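Local coordinates for RNA N6-adenosine-methyltransferase METTL16 (Homo sapiens, PDB 6M1U), which methylates the N6 position of adenosine in RNA, including U6 small nuclear RNA, and is represented here by its vertebrate conserved region, which probably contributes to RNA binding, at residues A[56-60]-A[113-118]; A[16-20]-A[33-37]. All blocks are in the same frame, centred on the assembly; numbering follows the deposited sequence.

How the contacts relate
From the N terminus, strand 4-8 leads into helix 10-20, whose last turn meets helix 30-44 in contact 2; this closes a short loop across residues 21-32. The chain then runs through strand 48-52 and turns into strand 58-67. There contact 1 brings 56-60 against 113-118, with 58-60 paired to strand 108-119, closing a much longer excursion in which residues 74-106 are not modelled. The two loops follow one another in series and neither nest nor cross. Contact 1 holds neighbouring strands together, and contact 2 joins two helices. They meet where Val116 and Val59 touch Thr35, and Val116 also touches Val34, so helix 30-44 links the sheet to helix 10-20.

Contact 1: A[56-60]-A[113-118]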
loop_
_atom_site.group_PDB
_atom_site.type_symbol
_atom_site.label_atom_id
_atom_site.label_comp_id
_atom_site.label_asym_id
_atom_site.label_seq_id
_atom_site.Cartn_x
_atom_site.Cartn_y
_atom_site.Cartn_z
ATOM N N LYS A 56 15.612 -8.049 -2.430
ATOM C CA LYS A 56 15.303 -9.478 -2.376
ATOM C C LYS A 56 14.181 -9.780 -1.393
ATOM O O LYS A 56 13.420 -10.729 -1.600
ATOM C CB LYS A 56 16.558 -10.266 -2.015
ATOM C CG LYS A 56 17.695 -10.057 -2.999
ATOM C CD LYS A 56 18.926 -10.860 -2.624
ATOM C CE LYS A 56 20.043 -10.655 -3.643
ATOM N NZ LYS A 56 21.185 -11.598 -3.397
ATOM N N GLU A 57 14.029 -8.971 -0.355
ATOM C CA GLU A 57 13.080 -9.275 0.698
ATOM C C GLU A 57 11.985 -8.216 0.802
ATOM O O GLU A 57 11.549 -7.869 1.896
ATOM C CB GLU A 57 13.822 -9.463 2.019
ATOM C CG GLU A 57 14.724 -10.724 2.004
ATOM C CD GLU A 57 15.116 -11.232 3.394
ATOM O OE1 GLU A 57 15.214 -10.416 4.345
ATOM O OE2 GLU A 57 15.332 -12.459 3.539
ATOM N N GLU A 58 11.507 -7.709 -0.344
ATOM C CA GLU A 58 10.445 -6.695 -0.415
ATOM C C GLU A 58 9.759 -6.755 -1.783
ATOM O O GLU A 58 10.278 -7.347 -2.733
ATOM C CB GLU A 58 10.984 -5.277 -0.176
ATOM C CG GLU A 58 11.873 -4.832 -1.311
ATOM C CD GLU A 58 12.459 -3.428 -1.171
ATOM O OE1 GLU A 58 12.361 -2.781 -0.104
ATOM O OE2 GLU A 58 13.043 -2.970 -2.162
ATOM N N VAL A 59 8.573 -6.145 -1.863
ATOM C CA VAL A 59 7.891 -5.855 -3.118
ATOM C C VAL A 59 7.620 -4.356 -3.182
ATOM O O VAL A 59 7.249 -3.753 -2.171
ATOM C CB VAL A 59 6.570 -6.626 -3.224
ATOM C CG1 VAL A 59 5.894 -6.367 -4.575
ATOM C CG2 VAL A 59 6.807 -8.088 -2.973
ATOM N N SER A 60 7.801 -3.748 -4.357
ATOM C CA SER A 60 7.674 -2.303 -4.498
ATOM C C SER A 60 6.637 -1.936 -5.548
ATOM O O SER A 60 6.616 -2.508 -6.644
ATOM C CB SER A 60 9.004 -1.657 -4.891
ATOM O OG SER A 60 10.034 -2.057 -4.009
ATOM N N LEU A 113 6.883 5.863 -3.987
ATOM C CA LEU A 113 7.308 4.475 -3.956
ATOM C C LEU A 113 6.789 3.804 -2.685
ATOM O O LEU A 113 7.206 4.158 -1.571
ATOM C CB LEU A 113 8.827 4.399 -4.021
ATOM C CG LEU A 113 9.331 2.984 -4.190
ATOM C CD1 LEU A 113 8.906 2.478 -5.583
ATOM C CD2 LEU A 113 10.846 3.017 -3.993
ATOM N N ILE A 114 5.904 2.819 -2.847
ATOM C CA ILE A 114 5.512 1.949 -1.737
ATOM C C ILE A 114 6.403 0.717 -1.762
ATOM O O ILE A 114 6.464 0.012 -2.782
ATOM C CB ILE A 114 4.031 1.541 -1.805
ATOM C CG1 ILE A 114 3.118 2.747 -2.077
ATOM C CG2 ILE A 114 3.624 0.902 -0.494
ATOM C CD1 ILE A 114 1.629 2.427 -1.975
ATOM N N ASN A 115 7.117 0.487 -0.649
ATOM C CA ASN A 115 7.794 -0.776 -0.369
ATOM C C ASN A 115 6.980 -1.573 0.643
ATOM O O ASN A 115 6.513 -1.024 1.648
ATOM C CB ASN A 115 9.207 -0.566 0.184
ATOM C CG ASN A 115 10.143 0.053 -0.826
ATOM O OD1 ASN A 115 9.832 0.093 -2.002
ATOM N ND2 ASN A 115 11.296 0.533 -0.376
ATOM N N VAL A 116 6.803 -2.860 0.387
ATOM C CA VAL A 116 6.217 -3.761 1.372
ATOM C C VAL A 116 7.319 -4.726 1.773
ATOM O O VAL A 116 7.702 -5.599 0.988
ATOM C CB VAL A 116 4.979 -4.488 0.829
ATOM C CG1 VAL A 116 4.366 -5.309 1.929
ATOM C CG2 VAL A 116 3.966 -3.475 0.280
ATOM N N LYS A 117 7.930 -4.478 2.932
ATOM C CA LYS A 117 9.089 -5.306 3.357
ATOM C C LYS A 117 8.742 -6.135 4.593
ATOM O O LYS A 117 7.899 -5.695 5.393
ATOM C CB LYS A 117 10.307 -4.418 3.628
ATOM C CG LYS A 117 10.088 -2.929 3.406
ATOM C CD LYS A 117 11.074 -2.065 4.158
ATOM C CE LYS A 117 12.418 -1.964 3.471
ATOM N NZ LYS A 117 13.375 -1.153 4.259
ATOM N N LYS A 118 9.300 -7.343 4.605
ATOM C CA LYS A 118 9.083 -8.309 5.695
ATOM C C LYS A 118 10.073 -7.917 6.765
ATOM O O LYS A 118 11.256 -8.097 6.555
ATOM C CB LYS A 118 9.391 -9.730 5.229
ATOM C CG LYS A 118 9.133 -10.819 6.254
ATOM C CD LYS A 118 9.408 -12.208 5.726
ATOM C CE LYS A 118 9.170 -13.283 6.763
ATOM N NZ LYS A 118 9.441 -14.645 6.242
#
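The amide of Asn115 and the carboxylate of Glu58 meet with their planes 48° apart. Glu58 OE1 lies over one face of the amide, 3.7 Å from Asn115 CG, without a hydrogen bond. On the same face, Ser60 OG donates to Asn115 OD1 at 2.9 Å, coming from above the carbonyl plane. Serine suits this non-hydrogen-bonded pair, where the backbones lie close enough for a short hydroxyl to meet the amide. Asn115 CG stands beside its backbone N (chi1 -66°), which turns the amide to Ser60; ND2 has a weak bond to Glu126. Glu58 and Lys117 run side by side, with Glu58 CB 4.0 Å from Lys117 CB. Each polar end has another partner: Glu58 OE2 takes the N-H of Gly55, and Lys117 NZ forms a salt bridge with Glu126. Between these polar pairs, Val59 and Val116 make a hydrogen-bonded pair: Val59 N to Val116 O is 3.0 Å and Val116 N to Val59 O is 2.7 Å. Their branched side chains point to the other face, against Thr35 of helix 30-44. A polar face backed by an apolar, helix-covered one is characteristic of an antiparallel sheet in a two-layer alpha+beta fold.

Contact 2: A[16-20]-A[33-37]; sequences LSLKA and VVTTW
Leu16 is the main bump of this contact, and the hollow that receives it is built from Val33, Val34 and the indole of Trp37. Its CD2 methyl rests over one face of the indole, 3.7 Å from the centroid of the five-membered ring, a CH-pi contact. The other methyl, CD1, goes to Val34 CG2 at 3.9 Å, so the forked end of a leucine lets one residue serve two neighbours. The complementary bump is Val33: its CG1 lies against the Leu16 CB and the Leu16-Ser17 peptide, while its CG2 is 3.9 Å from Ser17 OG. With CG beside its backbone N (chi1 -84°), Trp37 extends its long ring across to the other helix, where Lys19 and Ala20 border it. Lys19 lays its aliphatic chain obliquely against the six-membered ring, with CD 3.8 Å from CZ2 of Trp37, and Ala20 is small enough for the ring edge to come close to its backbone N. Tryptophan adds a polar anchor to this bulk. Trp37 NE1 donates to Leu16 O at 3.1 Å, with an N-H...O angle of 159°. That carbonyl also takes the helical bond from Ala20 N, and the two donors reach it from opposite faces of its plane. Leu152 of helix 136-153 touches both Lys19 and Trp37, and Val153 touches Leu16. Segments 16-20 and 33-37, their axes inclined by 66°, interlock through aliphatic bumps and one indole as part of the helical layer that lies on one side of the antiparallel sheet, consistent with a KA-1-like domain.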
loop_
_atom_site.group_PDB
_atom_site.type_symbol
_atom_site.label_atom_id
_atom_site.label_comp_id
_atom_site.label_asym_id
_atom_site.label_seq_id
_atom_site.Cartn_x
_atom_site.Cartn_y
_atom_site.Cartn_z
ATOM N N LEU A 16 -5.484 -11.427 5.546
ATOM C CA LEU A 16 -5.516 -10.991 4.157
ATOM C C LEU A 16 -5.339 -12.164 3.205
ATOM O O LEU A 16 -5.977 -12.205 2.152
ATOM C CB LEU A 16 -4.444 -9.943 3.911
ATOM C CG LEU A 16 -4.739 -8.552 4.455
ATOM C CD1 LEU A 16 -3.467 -7.722 4.380
ATOM C CD2 LEU A 16 -5.864 -7.928 3.667
ATOM N N SER A 17 -4.474 -13.125 3.552
ATOM C CA SER A 17 -4.329 -14.329 2.734
ATOM C C SER A 17 -5.655 -15.056 2.590
ATOM O O SER A 17 -6.099 -15.347 1.470
ATOM C CB SER A 17 -3.304 -15.283 3.341
ATOM O OG SER A 17 -2.066 -14.656 3.576
ATOM N N LEU A 18 -6.286 -15.385 3.720
ATOM C CA LEU A 18 -7.587 -16.030 3.685
ATOM C C LEU A 18 -8.550 -15.288 2.768
ATOM O O LEU A 18 -9.273 -15.905 1.979
ATOM C CB LEU A 18 -8.157 -16.115 5.091
ATOM C CG LEU A 18 -7.644 -17.258 5.935
ATOM C CD1 LEU A 18 -8.163 -17.015 7.321
ATOM C CD2 LEU A 18 -8.120 -18.575 5.374
ATOM N N LYS A 19 -8.579 -13.958 2.857
ATOM C CA LYS A 19 -9.503 -13.242 1.991
ATOM C C LYS A 19 -9.107 -13.379 0.526
ATOM O O LYS A 19 -9.993 -13.428 -0.338
ATOM C CB LYS A 19 -9.598 -11.773 2.390
ATOM C CG LYS A 19 -10.894 -11.159 1.935
ATOM C CD LYS A 19 -10.912 -9.656 2.118
ATOM C CE LYS A 19 -12.349 -9.122 2.195
ATOM N NZ LYS A 19 -13.201 -9.483 1.003
ATOM N N ALA A 20 -7.793 -13.488 0.241
ATOM C CA ALA A 20 -7.298 -13.624 -1.129
ATOM C C ALA A 20 -7.684 -14.958 -1.745
ATOM O O ALA A 20 -7.892 -15.038 -2.960
ATOM C CB ALA A 20 -5.779 -13.466 -1.171
ATOM N N VAL A 33 1.117 -10.978 -0.807
ATOM C CA VAL A 33 -0.358 -10.906 -0.605
ATOM C C VAL A 33 -0.732 -9.454 -0.308
ATOM O O VAL A 33 -1.554 -8.894 -1.050
ATOM C CB VAL A 33 -0.807 -11.841 0.533
ATOM C CG1 VAL A 33 -2.140 -11.410 1.119
ATOM C CG2 VAL A 33 -0.865 -13.288 0.077
ATOM N N VAL A 34 -0.134 -8.881 0.739
ATOM C CA VAL A 34 -0.410 -7.475 1.154
ATOM C C VAL A 34 -0.290 -6.554 -0.062
ATOM O O VAL A 34 -1.235 -5.791 -0.316
ATOM C CB VAL A 34 0.545 -7.034 2.278
ATOM C CG1 VAL A 34 0.448 -5.541 2.544
ATOM C CG2 VAL A 34 0.314 -7.824 3.554
ATOM N N THR A 35 0.826 -6.643 -0.787
ATOM C CA THR A 35 1.049 -5.783 -1.947
ATOM C C THR A 35 -0.102 -5.866 -2.938
ATOM O O THR A 35 -0.613 -4.836 -3.396
ATOM C CB THR A 35 2.356 -6.157 -2.634
ATOM O OG1 THR A 35 3.455 -5.892 -1.744
ATOM C CG2 THR A 35 2.512 -5.365 -3.923
ATOM N N THR A 36 -0.538 -7.084 -3.272
ATOM C CA THR A 36 -1.644 -7.189 -4.216
ATOM C C THR A 36 -2.953 -6.660 -3.634
ATOM O O THR A 36 -3.870 -6.356 -4.405
ATOM C CB THR A 36 -1.846 -8.625 -4.683
ATOM O OG1 THR A 36 -2.450 -9.359 -3.623
ATOM C CG2 THR A 36 -0.531 -9.287 -5.049
ATOM N N TRP A 37 -3.070 -6.549 -2.299
ATOM C CA TRP A 37 -4.225 -5.852 -1.744
ATOM C C TRP A 37 -4.052 -4.342 -1.838
ATOM O O TRP A 37 -5.020 -3.620 -2.110
ATOM C CB TRP A 37 -4.482 -6.259 -0.298
ATOM C CG TRP A 37 -5.274 -7.518 -0.146
ATOM C CD1 TRP A 37 -4.857 -8.697 0.439
ATOM C CD2 TRP A 37 -6.620 -7.746 -0.578
ATOM N NE1 TRP A 37 -5.872 -9.642 0.392
ATOM C CE2 TRP A 37 -6.961 -9.080 -0.221
ATOM C CE3 TRP A 37 -7.581 -6.956 -1.222
ATOM C CZ2 TRP A 37 -8.206 -9.627 -0.500
ATOM C CZ3 TRP A 37 -8.823 -7.515 -1.491
ATOM C CH2 TRP A 37 -9.118 -8.829 -1.136
#